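Local coordinates for uncharacterized HDOD domain protein (Geobacter sulfurreducens, PDB 3HC1) that is of unknown function but binds two iron ions at an HD-type site and is possibly a metal-dependent phosphohydrolase, at residues A[44-47]-A[48-51]; A[59-62]-A[63-67]; A[81-84]-A[85-89]; A[97-100]-A[101-105]. All coordinates share one frame; numbering follows the deposited sequence.

Contact 1 (A[44-47]-A[48-51])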
ATOM      1  N   ASP A  44     -20.118 -13.374   1.538  1.00 50.51           N
ATOM      2  CA  ASP A  44     -21.086 -14.099   0.698  1.00 51.68           C
ATOM      3  C   ASP A  44     -21.431 -13.394  -0.605  1.00 50.40           C
ATOM      4  O   ASP A  44     -22.578 -13.432  -1.038  1.00 52.42           O
ATOM      5  CB  ASP A  44     -22.369 -14.383   1.492  1.00 51.69           C
ATOM      6  CG  ASP A  44     -22.083 -14.985   2.855  1.00 55.52           C
ATOM      7  OD1 ASP A  44     -21.287 -15.952   2.930  1.00 51.44           O
ATOM      8  OD2 ASP A  44     -22.635 -14.474   3.853  1.00 62.39           O
ATOM      9  N   VAL A  45     -20.443 -12.770  -1.239  1.00 48.49           N
ATOM     10  CA  VAL A  45     -20.633 -12.225  -2.584  1.00 45.69           C
ATOM     11  C   VAL A  45     -20.367 -13.347  -3.619  1.00 44.95           C
ATOM     12  O   VAL A  45     -19.493 -14.200  -3.423  1.00 43.73           O
ATOM     13  CB  VAL A  45     -19.741 -10.998  -2.827  1.00 45.69           C
ATOM     14  CG1 VAL A  45     -19.971 -10.436  -4.217  1.00 42.74           C
ATOM     15  CG2 VAL A  45     -20.001  -9.943  -1.738  1.00 39.81           C
ATOM     16  N   ALA A  46     -21.155 -13.359  -4.692  1.00 42.69           N
ATOM     17  CA  ALA A  46     -21.036 -14.361  -5.744  1.00 40.80           C
ATOM     18  C   ALA A  46     -19.806 -14.072  -6.596  1.00 39.36           C
ATOM     19  O   ALA A  46     -19.661 -12.976  -7.140  1.00 38.38           O
ATOM     20  CB  ALA A  46     -22.291 -14.373  -6.613  1.00 41.23           C
ATOM     21  N   ILE A  47     -18.927 -15.068  -6.714  1.00 38.42           N
ATOM     22  CA  ILE A  47     -17.653 -14.894  -7.415  1.00 36.32           C
ATOM     23  C   ILE A  47     -17.884 -14.484  -8.875  1.00 36.45           C
ATOM     24  O   ILE A  47     -17.198 -13.594  -9.401  1.00 35.08           O
ATOM     25  CB  ILE A  47     -16.713 -16.153  -7.244  1.00 37.28           C
ATOM     26  CG1 ILE A  47     -15.259 -15.821  -7.616  1.00 33.24           C
ATOM     27  CG2 ILE A  47     -17.233 -17.371  -8.017  1.00 34.01           C
ATOM     28  CD1 ILE A  47     -14.267 -16.878  -7.159  1.00 35.61           C
ATOM     29  N   ASP A  48     -18.891 -15.092  -9.504  1.00 36.53           N
ATOM     30  CA  ASP A  48     -19.209 -14.816 -10.897  1.00 35.69           C
ATOM     31  C   ASP A  48     -19.680 -13.404 -11.118  1.00 36.96           C
ATOM     32  O   ASP A  48     -19.495 -12.873 -12.202  1.00 37.92           O
ATOM     33  CB  ASP A  48     -20.241 -15.812 -11.422  1.00 35.86           C
ATOM     34  CG  ASP A  48     -19.693 -17.211 -11.468  1.00 36.73           C
ATOM     35  OD1 ASP A  48     -18.550 -17.375 -11.951  1.00 39.50           O
ATOM     36  OD2 ASP A  48     -20.387 -18.132 -10.998  1.00 39.85           O
ATOM     37  N   GLU A  49     -20.256 -12.781 -10.095  1.00 38.75           N
ATOM     38  CA  GLU A  49     -20.592 -11.353 -10.188  1.00 40.30           C
ATOM     39  C   GLU A  49     -19.335 -10.538 -10.285  1.00 36.86           C
ATOM     40  O   GLU A  49     -19.247  -9.641 -11.128  1.00 38.29           O
ATOM     41  CB  GLU A  49     -21.424 -10.893  -9.005  1.00 41.52           C
ATOM     42  CG  GLU A  49     -22.800 -11.525  -9.013  1.00 49.05           C
ATOM     43  CD  GLU A  49     -23.539 -11.313  -7.729  1.00 59.70           C
ATOM     44  OE1 GLU A  49     -23.097 -10.453  -6.923  1.00 71.61           O
ATOM     45  OE2 GLU A  49     -24.559 -12.009  -7.533  1.00 63.70           O
ATOM     46  N   VAL A  50     -18.355 -10.871  -9.447  1.00 34.53           N
ATOM     47  CA  VAL A  50     -17.046 -10.190  -9.481  1.00 33.25           C
ATOM     48  C   VAL A  50     -16.361 -10.422 -10.853  1.00 33.49           C
ATOM     49  O   VAL A  50     -15.921  -9.467 -11.528  1.00 32.28           O
ATOM     50  CB  VAL A  50     -16.139 -10.668  -8.322  1.00 31.55           C
ATOM     51  CG1 VAL A  50     -14.807  -9.938  -8.330  1.00 30.34           C
ATOM     52  CG2 VAL A  50     -16.853 -10.490  -6.987  1.00 29.36           C
ATOM     53  N   ALA A  51     -16.303 -11.698 -11.251  1.00 30.66           N
ATOM     54  CA  ALA A  51     -15.772 -12.123 -12.543  1.00 31.50           C
ATOM     55  C   ALA A  51     -16.428 -11.369 -13.687  1.00 32.73           C
ATOM     56  O   ALA A  51     -15.764 -10.932 -14.635  1.00 33.70           O
ATOM     57  CB  ALA A  51     -15.998 -13.638 -12.735  1.00 30.30           C
TER
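Ala46 and Glu49 meet across the first turn of helix 47-54: the methyl CB of Ala46 lies 3.4 Å from OE2 of Glu49, and the carboxylate carbon CD is almost as near. Glu49 reaches back this way because its CG stands anti to its own carbonyl carbon (chi1 -67°) and the chain beyond CG is extended, which brings the acid back beside the Ala46 methyl. Val45 comes to the same group from the loop, crossing the glutamate chain at about a right angle, with its CG1 4.1 Å from Glu49 OE1. That methyl also meets CG2 of Val50 at 4.2 Å, a light apolar touch that ties the incoming loop to the first turn.

Ala46 occupies the N-cap position, and as an alanine it has no side-chain acceptor to offer the first amides of the helix. Its carbonyl opens the backbone ladder, though weakly: O of Ala46 takes a weak bond from Glu49 N at 3.0 Å and another from Val50 N at 3.4 Å. The first firm rung follows, from Ala51 N to Ile47 O, 2.8 Å long and close to straight at 175°. A carboxylate near the N-terminal end of a helix, as Glu49 has here, would probably be favoured by the helix dipole.

Further out, helix 82-108 backs this turn. Ile47 and Ala51 rest on Val86, Val50 packs on Ile98, and Val45 touches Arg95, while Asp48 and Glu49 are exposed.

Contact 2 (A[59-62]-A[63-67])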
ATOM      1  N   VAL A  59      -8.187  -5.579 -21.411  1.00 41.61           N
ATOM      2  CA  VAL A  59      -6.878  -5.207 -20.889  1.00 40.84           C
ATOM      3  C   VAL A  59      -6.807  -5.617 -19.421  1.00 39.63           C
ATOM      4  O   VAL A  59      -5.860  -6.309 -19.014  1.00 42.07           O
ATOM      5  CB  VAL A  59      -6.592  -3.693 -21.060  1.00 42.05           C
ATOM      6  CG1 VAL A  59      -5.156  -3.338 -20.604  1.00 37.19           C
ATOM      7  CG2 VAL A  59      -6.828  -3.263 -22.520  1.00 43.46           C
ATOM      8  N   LEU A  60      -7.817  -5.222 -18.643  1.00 36.64           N
ATOM      9  CA  LEU A  60      -7.898  -5.605 -17.234  1.00 32.76           C
ATOM     10  C   LEU A  60      -7.905  -7.113 -17.104  1.00 30.57           C
ATOM     11  O   LEU A  60      -7.162  -7.647 -16.291  1.00 27.95           O
ATOM     12  CB  LEU A  60      -9.127  -5.004 -16.555  1.00 31.19           C
ATOM     13  CG  LEU A  60      -9.180  -5.063 -15.035  1.00 32.33           C
ATOM     14  CD1 LEU A  60      -7.901  -4.450 -14.398  1.00 24.65           C
ATOM     15  CD2 LEU A  60     -10.431  -4.360 -14.539  1.00 29.28           C
ATOM     16  N   THR A  61      -8.702  -7.802 -17.930  1.00 29.75           N
ATOM     17  CA  THR A  61      -8.782  -9.282 -17.884  1.00 29.94           C
ATOM     18  C   THR A  61      -7.442  -9.979 -18.078  1.00 29.68           C
ATOM     19  O   THR A  61      -7.052 -10.812 -17.273  1.00 31.68           O
ATOM     20  CB  THR A  61      -9.775  -9.828 -18.944  1.00 30.30           C
ATOM     21  OG1 THR A  61     -11.108  -9.457 -18.566  1.00 31.33           O
ATOM     22  CG2 THR A  61      -9.663 -11.343 -19.058  1.00 27.68           C
ATOM     23  N   ALA A  62      -6.739  -9.638 -19.149  1.00 30.56           N
ATOM     24  CA  ALA A  62      -5.396 -10.168 -19.404  1.00 30.66           C
ATOM     25  C   ALA A  62      -4.396  -9.859 -18.281  1.00 29.88           C
ATOM     26  O   ALA A  62      -3.517 -10.673 -17.972  1.00 27.49           O
ATOM     27  CB  ALA A  62      -4.868  -9.640 -20.742  1.00 32.21           C
ATOM     28  N   ARG A  63      -4.517  -8.677 -17.674  1.00 31.18           N
ATOM     29  CA  ARG A  63      -3.677  -8.333 -16.537  1.00 29.22           C
ATOM     30  C   ARG A  63      -3.952  -9.291 -15.393  1.00 28.34           C
ATOM     31  O   ARG A  63      -3.009  -9.819 -14.800  1.00 25.01           O
ATOM     32  CB  ARG A  63      -3.904  -6.894 -16.066  1.00 32.02           C
ATOM     33  CG  ARG A  63      -3.209  -5.805 -16.888  1.00 31.37           C
ATOM     34  CD  ARG A  63      -3.539  -4.472 -16.276  1.00 30.07           C
ATOM     35  NE  ARG A  63      -3.408  -3.350 -17.185  1.00 33.71           N
ATOM     36  CZ  ARG A  63      -3.767  -2.101 -16.867  1.00 36.93           C
ATOM     37  NH1 ARG A  63      -4.286  -1.819 -15.676  1.00 28.36           N
ATOM     38  NH2 ARG A  63      -3.621  -1.126 -17.746  1.00 40.62           N
ATOM     39  N   VAL A  64      -5.240  -9.534 -15.110  1.00 27.05           N
ATOM     40  CA  VAL A  64      -5.626 -10.406 -13.998  1.00 25.39           C
ATOM     41  C   VAL A  64      -5.137 -11.849 -14.206  1.00 26.39           C
ATOM     42  O   VAL A  64      -4.546 -12.453 -13.300  1.00 25.75           O
ATOM     43  CB  VAL A  64      -7.140 -10.380 -13.743  1.00 24.60           C
ATOM     44  CG1 VAL A  64      -7.554 -11.492 -12.769  1.00 19.63           C
ATOM     45  CG2 VAL A  64      -7.559  -9.010 -13.238  1.00 27.12           C
ATOM     46  N   VAL A  65      -5.332 -12.375 -15.409  1.00 27.33           N
ATOM     47  CA  VAL A  65      -4.810 -13.721 -15.739  1.00 29.07           C
ATOM     48  C   VAL A  65      -3.275 -13.805 -15.516  1.00 29.94           C
ATOM     49  O   VAL A  65      -2.778 -14.791 -14.954  1.00 27.99           O
ATOM     50  CB  VAL A  65      -5.221 -14.141 -17.167  1.00 26.93           C
ATOM     51  CG1 VAL A  65      -4.707 -15.531 -17.503  1.00 26.59           C
ATOM     52  CG2 VAL A  65      -6.725 -14.091 -17.273  1.00 25.80           C
ATOM     53  N   HIS A  66      -2.549 -12.742 -15.881  1.00 28.91           N
ATOM     54  CA  HIS A  66      -1.096 -12.685 -15.658  1.00 30.12           C
ATOM     55  C   HIS A  66      -0.710 -12.738 -14.162  1.00 29.60           C
ATOM     56  O   HIS A  66       0.141 -13.513 -13.753  1.00 29.55           O
ATOM     57  CB  HIS A  66      -0.500 -11.449 -16.349  1.00 29.57           C
ATOM     58  CG  HIS A  66       0.964 -11.267 -16.122  1.00 33.84           C
ATOM     59  ND1 HIS A  66       1.920 -11.894 -16.895  1.00 37.75           N
ATOM     60  CD2 HIS A  66       1.641 -10.533 -15.206  1.00 36.67           C
ATOM     61  CE1 HIS A  66       3.123 -11.551 -16.464  1.00 33.86           C
ATOM     62  NE2 HIS A  66       2.981 -10.737 -15.432  1.00 44.84           N
ATOM     63  N   LEU A  67      -1.341 -11.910 -13.347  1.00 29.36           N
ATOM     64  CA  LEU A  67      -1.043 -11.911 -11.902  1.00 27.44           C
ATOM     65  C   LEU A  67      -1.476 -13.246 -11.291  1.00 27.18           C
ATOM     66  O   LEU A  67      -0.763 -13.791 -10.478  1.00 27.42           O
ATOM     67  CB  LEU A  67      -1.742 -10.755 -11.220  1.00 26.20           C
ATOM     68  CG  LEU A  67      -1.456 -10.499  -9.745  1.00 29.79           C
ATOM     69  CD1 LEU A  67       0.094 -10.450  -9.480  1.00 31.57           C
ATOM     70  CD2 LEU A  67      -2.160  -9.206  -9.348  1.00 20.13           C
TER
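Helix 58-69 supplies this contact, two successive turns of one regular alpha-helix within the all-helical HDOD domain. Its ladder runs unbroken across the segments, from Arg63 N to Val59 O, Val64 N to Leu60 O, Val65 N to Thr61 O (3.0 Å, N-H...O angle 172°) and His66 N to Ala62 O. Val59 and Arg63 run alongside each other, pointing the same way. Arg63 leaves with CG anti to its carbonyl carbon (chi1 -79°) and stays extended to NE; its CG passes 3.4 Å from the carbonyl O of Val59, and its NE lies 3.8 Å from Val59 CG1, which approaches the guanidinium obliquely. The far end of the arginine is held by helix 82-108, where NH1 bonds Cys101 O and NH2 forms a salt bridge with Asp105. With an alanine here, Asp105 would probably lose this salt bridge and Cys101 O its bond, cutting a polar tie between the helices. On another side of the helix, CG2 of Val65 sits 3.3 Å from Thr61 O, whereas the Thr61 hydroxyl bonds back to Asp57 O. Leu60, Val64 and Leu67 face helix 82-108, and Leu60 and Thr61 also pack on Leu54 of helix 47-54.

Contact 3 (A[81-84]-A[85-89])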
ATOM      1  N   SER A  81      -7.008 -18.814 -18.587  1.00 39.18           N
ATOM      2  CA  SER A  81      -8.220 -18.023 -18.696  1.00 36.87           C
ATOM      3  C   SER A  81      -8.586 -17.394 -17.357  1.00 34.67           C
ATOM      4  O   SER A  81      -8.087 -17.785 -16.290  1.00 32.38           O
ATOM      5  CB  SER A  81      -9.380 -18.901 -19.163  1.00 38.39           C
ATOM      6  OG  SER A  81      -9.641 -19.935 -18.226  1.00 38.58           O
ATOM      7  N   ILE A  82      -9.476 -16.414 -17.442  1.00 31.55           N
ATOM      8  CA  ILE A  82     -10.160 -15.860 -16.290  1.00 28.95           C
ATOM      9  C   ILE A  82     -11.033 -16.904 -15.544  1.00 26.90           C
ATOM     10  O   ILE A  82     -11.158 -16.872 -14.303  1.00 24.12           O
ATOM     11  CB  ILE A  82     -10.997 -14.647 -16.731  1.00 30.51           C
ATOM     12  CG1 ILE A  82     -11.336 -13.787 -15.528  1.00 23.04           C
ATOM     13  CG2 ILE A  82     -12.216 -15.072 -17.592  1.00 30.11           C
ATOM     14  CD1 ILE A  82     -10.074 -13.125 -14.906  1.00 32.69           C
ATOM     15  N   ARG A  83     -11.617 -17.836 -16.292  1.00 27.44           N
ATOM     16  CA  ARG A  83     -12.355 -18.935 -15.676  1.00 27.69           C
ATOM     17  C   ARG A  83     -11.434 -19.750 -14.726  1.00 26.53           C
ATOM     18  O   ARG A  83     -11.820 -20.076 -13.594  1.00 25.21           O
ATOM     19  CB  ARG A  83     -13.008 -19.798 -16.776  1.00 30.45           C
ATOM     20  CG  ARG A  83     -13.834 -20.984 -16.265  1.00 35.54           C
ATOM     21  CD  ARG A  83     -14.793 -20.593 -15.143  1.00 40.20           C
ATOM     22  NE  ARG A  83     -15.744 -21.656 -14.812  1.00 42.61           N
ATOM     23  CZ  ARG A  83     -16.501 -21.679 -13.715  1.00 46.49           C
ATOM     24  NH1 ARG A  83     -16.421 -20.697 -12.815  1.00 51.66           N
ATOM     25  NH2 ARG A  83     -17.337 -22.692 -13.506  1.00 45.31           N
ATOM     26  N   ASP A  84     -10.204 -20.023 -15.177  1.00 25.74           N
ATOM     27  CA  ASP A  84      -9.181 -20.658 -14.347  1.00 24.88           C
ATOM     28  C   ASP A  84      -8.908 -19.831 -13.081  1.00 24.35           C
ATOM     29  O   ASP A  84      -8.793 -20.382 -11.983  1.00 22.98           O
ATOM     30  CB  ASP A  84      -7.835 -20.802 -15.098  1.00 24.26           C
ATOM     31  CG  ASP A  84      -7.863 -21.821 -16.246  1.00 32.58           C
ATOM     32  OD1 ASP A  84      -8.685 -22.774 -16.228  1.00 28.22           O
ATOM     33  OD2 ASP A  84      -7.007 -21.673 -17.157  1.00 31.79           O
ATOM     34  N   ALA A  85      -8.752 -18.518 -13.249  1.00 23.14           N
ATOM     35  CA  ALA A  85      -8.440 -17.637 -12.136  1.00 20.14           C
ATOM     36  C   ALA A  85      -9.580 -17.734 -11.105  1.00 20.21           C
ATOM     37  O   ALA A  85      -9.340 -17.988  -9.942  1.00 18.58           O
ATOM     38  CB  ALA A  85      -8.216 -16.208 -12.627  1.00 19.60           C
ATOM     39  N   VAL A  86     -10.820 -17.634 -11.555  1.00 21.08           N
ATOM     40  CA  VAL A  86     -11.976 -17.738 -10.644  1.00 24.31           C
ATOM     41  C   VAL A  86     -11.976 -19.040  -9.806  1.00 26.06           C
ATOM     42  O   VAL A  86     -12.124 -19.021  -8.566  1.00 27.07           O
ATOM     43  CB  VAL A  86     -13.280 -17.603 -11.433  1.00 23.21           C
ATOM     44  CG1 VAL A  86     -14.507 -18.133 -10.625  1.00 27.23           C
ATOM     45  CG2 VAL A  86     -13.446 -16.144 -11.889  1.00 26.19           C
ATOM     46  N   ILE A  87     -11.765 -20.150 -10.502  1.00 23.80           N
ATOM     47  CA  ILE A  87     -11.820 -21.475  -9.907  1.00 25.38           C
ATOM     48  C   ILE A  87     -10.674 -21.615  -8.942  1.00 24.27           C
ATOM     49  O   ILE A  87     -10.875 -22.124  -7.846  1.00 25.95           O
ATOM     50  CB  ILE A  87     -11.739 -22.602 -10.974  1.00 22.32           C
ATOM     51  CG1 ILE A  87     -12.979 -22.608 -11.874  1.00 27.44           C
ATOM     52  CG2 ILE A  87     -11.620 -23.971 -10.326  1.00 26.82           C
ATOM     53  CD1 ILE A  87     -12.815 -23.496 -13.102  1.00 31.80           C
ATOM     54  N   TYR A  88      -9.492 -21.136  -9.334  1.00 21.82           N
ATOM     55  CA  TYR A  88      -8.279 -21.401  -8.576  1.00 23.56           C
ATOM     56  C   TYR A  88      -7.967 -20.384  -7.498  1.00 23.77           C
ATOM     57  O   TYR A  88      -7.493 -20.769  -6.442  1.00 26.10           O
ATOM     58  CB  TYR A  88      -7.078 -21.663  -9.513  1.00 23.95           C
ATOM     59  CG  TYR A  88      -7.146 -23.084 -10.100  1.00 24.38           C
ATOM     60  CD1 TYR A  88      -8.130 -23.427 -11.039  1.00 20.29           C
ATOM     61  CD2 TYR A  88      -6.283 -24.107  -9.646  1.00 25.42           C
ATOM     62  CE1 TYR A  88      -8.214 -24.718 -11.549  1.00 31.92           C
ATOM     63  CE2 TYR A  88      -6.362 -25.406 -10.157  1.00 30.69           C
ATOM     64  CZ  TYR A  88      -7.330 -25.703 -11.112  1.00 24.06           C
ATOM     65  OH  TYR A  88      -7.470 -26.987 -11.630  1.00 31.34           O
ATOM     66  N   LEU A  89      -8.259 -19.108  -7.714  1.00 23.51           N
ATOM     67  CA  LEU A  89      -7.952 -18.081  -6.703  1.00 24.14           C
ATOM     68  C   LEU A  89      -8.996 -18.009  -5.595  1.00 23.89           C
ATOM     69  O   LEU A  89      -8.663 -17.760  -4.443  1.00 20.61           O
ATOM     70  CB  LEU A  89      -7.819 -16.697  -7.344  1.00 24.66           C
ATOM     71  CG  LEU A  89      -6.462 -16.225  -7.893  1.00 30.42           C
ATOM     72  CD1 LEU A  89      -5.799 -17.216  -8.828  1.00 29.44           C
ATOM     73  CD2 LEU A  89      -6.638 -14.871  -8.610  1.00 24.86           C
TER
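Arg83 starts with CG anti to its backbone N (chi1 -179°) and then bends at chi2 (47°), which carries the chain forward along the helix to Ile87. The isoleucine answers with CG1 anti to its carbonyl carbon (chi1 -66°), so that its CD1 comes within 3.9 Å of Arg83 NE and its CG1 lies over one face of the guanidinium, offset toward the rim. At the edge of the same group, NH1 of Arg83 is 3.9 Å from CG1 of Val86. Elsewhere, CD1 of Tyr88 lies 3.3 Å from the carbonyl O of Asp84, which meets the ring at its edge, near its plane. Ser81 is the N-cap of helix 82-108 and makes a capping box with Asp84: Asp84 N gives to Ser81 OG at 3.1 Å, and Ser81 N gives to Asp84 OD2 at 3.2 Å from above the carboxylate plane. Ser80 OG also bonds that OD2. Asp84 N, a first-turn amide with no preceding turn to supply a carbonyl, has its acceptor in Ser81 OG, and the carboxylate would probably gain from the helix dipole; the Arg83 guanidinium meets Val86 and Ile87 by nonpolar van der Waals contact, and its side chain also touches Asp48.

Contact 4 (A[97-100]-A[101-105])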
ATOM      1  N   ALA A  97      -6.503  -9.510  -6.778  1.00 18.31           N
ATOM      2  CA  ALA A  97      -5.836  -9.436  -8.086  1.00 17.87           C
ATOM      3  C   ALA A  97      -6.466  -8.329  -8.959  1.00 20.92           C
ATOM      4  O   ALA A  97      -5.756  -7.573  -9.647  1.00 21.58           O
ATOM      5  CB  ALA A  97      -5.890 -10.789  -8.797  1.00 18.59           C
ATOM      6  N   ILE A  98      -7.794  -8.261  -8.959  1.00 21.35           N
ATOM      7  CA  ILE A  98      -8.521  -7.219  -9.730  1.00 22.47           C
ATOM      8  C   ILE A  98      -8.161  -5.799  -9.215  1.00 21.29           C
ATOM      9  O   ILE A  98      -7.837  -4.881  -9.999  1.00 21.39           O
ATOM     10  CB  ILE A  98     -10.067  -7.448  -9.709  1.00 22.46           C
ATOM     11  CG1 ILE A  98     -10.430  -8.734 -10.484  1.00 18.28           C
ATOM     12  CG2 ILE A  98     -10.773  -6.277 -10.358  1.00 27.92           C
ATOM     13  CD1 ILE A  98     -11.904  -9.086 -10.473  1.00 19.46           C
ATOM     14  N   PHE A  99      -8.215  -5.651  -7.899  1.00 17.80           N
ATOM     15  CA  PHE A  99      -7.852  -4.403  -7.277  1.00 19.31           C
ATOM     16  C   PHE A  99      -6.461  -3.937  -7.741  1.00 20.22           C
ATOM     17  O   PHE A  99      -6.286  -2.796  -8.143  1.00 17.88           O
ATOM     18  CB  PHE A  99      -7.881  -4.544  -5.756  1.00 18.68           C
ATOM     19  CG  PHE A  99      -7.545  -3.286  -5.042  1.00 22.48           C
ATOM     20  CD1 PHE A  99      -8.534  -2.357  -4.769  1.00 27.88           C
ATOM     21  CD2 PHE A  99      -6.248  -3.029  -4.647  1.00 30.09           C
ATOM     22  CE1 PHE A  99      -8.223  -1.183  -4.112  1.00 33.97           C
ATOM     23  CE2 PHE A  99      -5.937  -1.840  -3.985  1.00 29.91           C
ATOM     24  CZ  PHE A  99      -6.933  -0.938  -3.727  1.00 22.06           C
ATOM     25  N   THR A 100      -5.510  -4.863  -7.713  1.00 19.61           N
ATOM     26  CA  THR A 100      -4.110  -4.610  -8.088  1.00 20.88           C
ATOM     27  C   THR A 100      -3.979  -4.222  -9.553  1.00 21.39           C
ATOM     28  O   THR A 100      -3.256  -3.286  -9.900  1.00 20.81           O
ATOM     29  CB  THR A 100      -3.255  -5.871  -7.748  1.00 19.39           C
ATOM     30  OG1 THR A 100      -3.368  -6.109  -6.333  1.00 20.53           O
ATOM     31  CG2 THR A 100      -1.793  -5.705  -8.129  1.00 17.37           C
ATOM     32  N   CYS A 101      -4.683  -4.956 -10.417  1.00 21.05           N
ATOM     33  CA  CYS A 101      -4.564  -4.741 -11.849  1.00 20.91           C
ATOM     34  C   CYS A 101      -5.255  -3.511 -12.306  1.00 17.95           C
ATOM     35  O   CYS A 101      -4.873  -2.987 -13.322  1.00 22.19           O
ATOM     36  CB  CYS A 101      -5.073  -5.943 -12.642  1.00 19.25           C
ATOM     37  SG  CYS A 101      -4.014  -7.358 -12.333  1.00 26.10           S
ATOM     38  N   ALA A 102      -6.222  -3.029 -11.530  1.00 24.75           N
ATOM     39  CA  ALA A 102      -6.920  -1.775 -11.845  1.00 27.19           C
ATOM     40  C   ALA A 102      -6.187  -0.584 -11.237  1.00 25.46           C
ATOM     41  O   ALA A 102      -6.092   0.443 -11.864  1.00 22.18           O
ATOM     42  CB  ALA A 102      -8.393  -1.793 -11.347  1.00 26.66           C
ATOM     43  N   ILE A 103      -5.683  -0.722 -10.018  1.00 24.04           N
ATOM     44  CA  ILE A 103      -5.046   0.406  -9.347  1.00 18.89           C
ATOM     45  C   ILE A 103      -3.697   0.775 -10.061  1.00 20.80           C
ATOM     46  O   ILE A 103      -3.203   1.884  -9.918  1.00 22.22           O
ATOM     47  CB  ILE A 103      -4.882   0.134  -7.861  1.00 20.41           C
ATOM     48  CG1 ILE A 103      -4.707   1.445  -7.060  1.00 30.31           C
ATOM     49  CG2 ILE A 103      -3.759  -0.834  -7.573  1.00 20.63           C
ATOM     50  CD1 ILE A 103      -5.998   2.150  -6.818  1.00 36.14           C
ATOM     51  N   VAL A 104      -3.116  -0.154 -10.812  1.00 17.07           N
ATOM     52  CA  VAL A 104      -1.820   0.112 -11.442  1.00 18.65           C
ATOM     53  C   VAL A 104      -1.906   1.322 -12.411  1.00 20.07           C
ATOM     54  O   VAL A 104      -0.943   2.059 -12.549  1.00 18.16           O
ATOM     55  CB  VAL A 104      -1.180  -1.110 -12.068  1.00 18.09           C
ATOM     56  CG1 VAL A 104      -2.009  -1.623 -13.271  1.00 19.36           C
ATOM     57  CG2 VAL A 104       0.294  -0.797 -12.460  1.00 18.99           C
ATOM     58  N   ASP A 105      -3.066   1.569 -13.015  1.00 17.82           N
ATOM     59  CA  ASP A 105      -3.225   2.756 -13.874  1.00 19.56           C
ATOM     60  C   ASP A 105      -2.997   4.074 -13.141  1.00 17.68           C
ATOM     61  O   ASP A 105      -2.466   5.006 -13.708  1.00 19.96           O
ATOM     62  CB  ASP A 105      -4.609   2.782 -14.549  1.00 20.74           C
ATOM     63  CG  ASP A 105      -4.776   1.675 -15.549  1.00 19.66           C
ATOM     64  OD1 ASP A 105      -3.783   1.302 -16.197  1.00 27.88           O
ATOM     65  OD2 ASP A 105      -5.902   1.151 -15.667  1.00 41.43           O
TER
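This is a buried turn-to-turn contact in the later half of the long helix 82-108, deep among the helices of the domain. Phe99 and Ile103, four residues apart, make its apolar pair: CE2 of the phenylalanine ring is 4.3 Å from CG2 of Ile103, which approaches the ring obliquely. Phe99 has CG anti to its backbone N (chi1 -179°), and this turns the ring forward along the helix toward that methyl. The same CG2 of Ile103 sits between its own backbone N and carbonyl carbon, and there it packs 3.2 Å from Phe99 O and 3.4 Å from Thr100 O.

The backbone ladder runs Cys101 N to Ala97 O, Ala102 N to Ile98 O at 2.9 Å and Ile103 N to Phe99 O. Ala102 N adds a weak second bond to Phe99 O, and Val104 N reaches Thr100 O by a weak bond of 3.3 Å, bent to 133°. SG of Cys101 lies 3.2 Å from Ala97 O, back along its own turn. Thr100 OG1 is buried yet well provided for, bonded to Glu96 O and Tyr146 OH.

Helices 31-39, 58-69 and 142-150 surround the turn. Phe99 packs on Val147 and Leu150, and its side chain is about 10 Å from that of His152, an iron ligand, which places this apolar packing near the di-iron site of a helical HD-type domain.

In the fold
Contact 4 is the core member, with all its touching residues buried; contact 1 lies at the surface, and contacts 2 and 3 are partly buried. Contacts 3 and 4 share helix 82-108, their centres about 16 Å apart, while contacts 1 and 2 sit on successive helices that both pack against it. Chemistry follows place. The two helix starts differ: a capping box closes contact 3, where contact 1 starts its helix at an alanine N-cap without a side-chain acceptor. Contacts 1 and 3 meet by packing, as between Ala51 and Val86, whereas the tie from contact 2 to contact 4 includes a salt bridge.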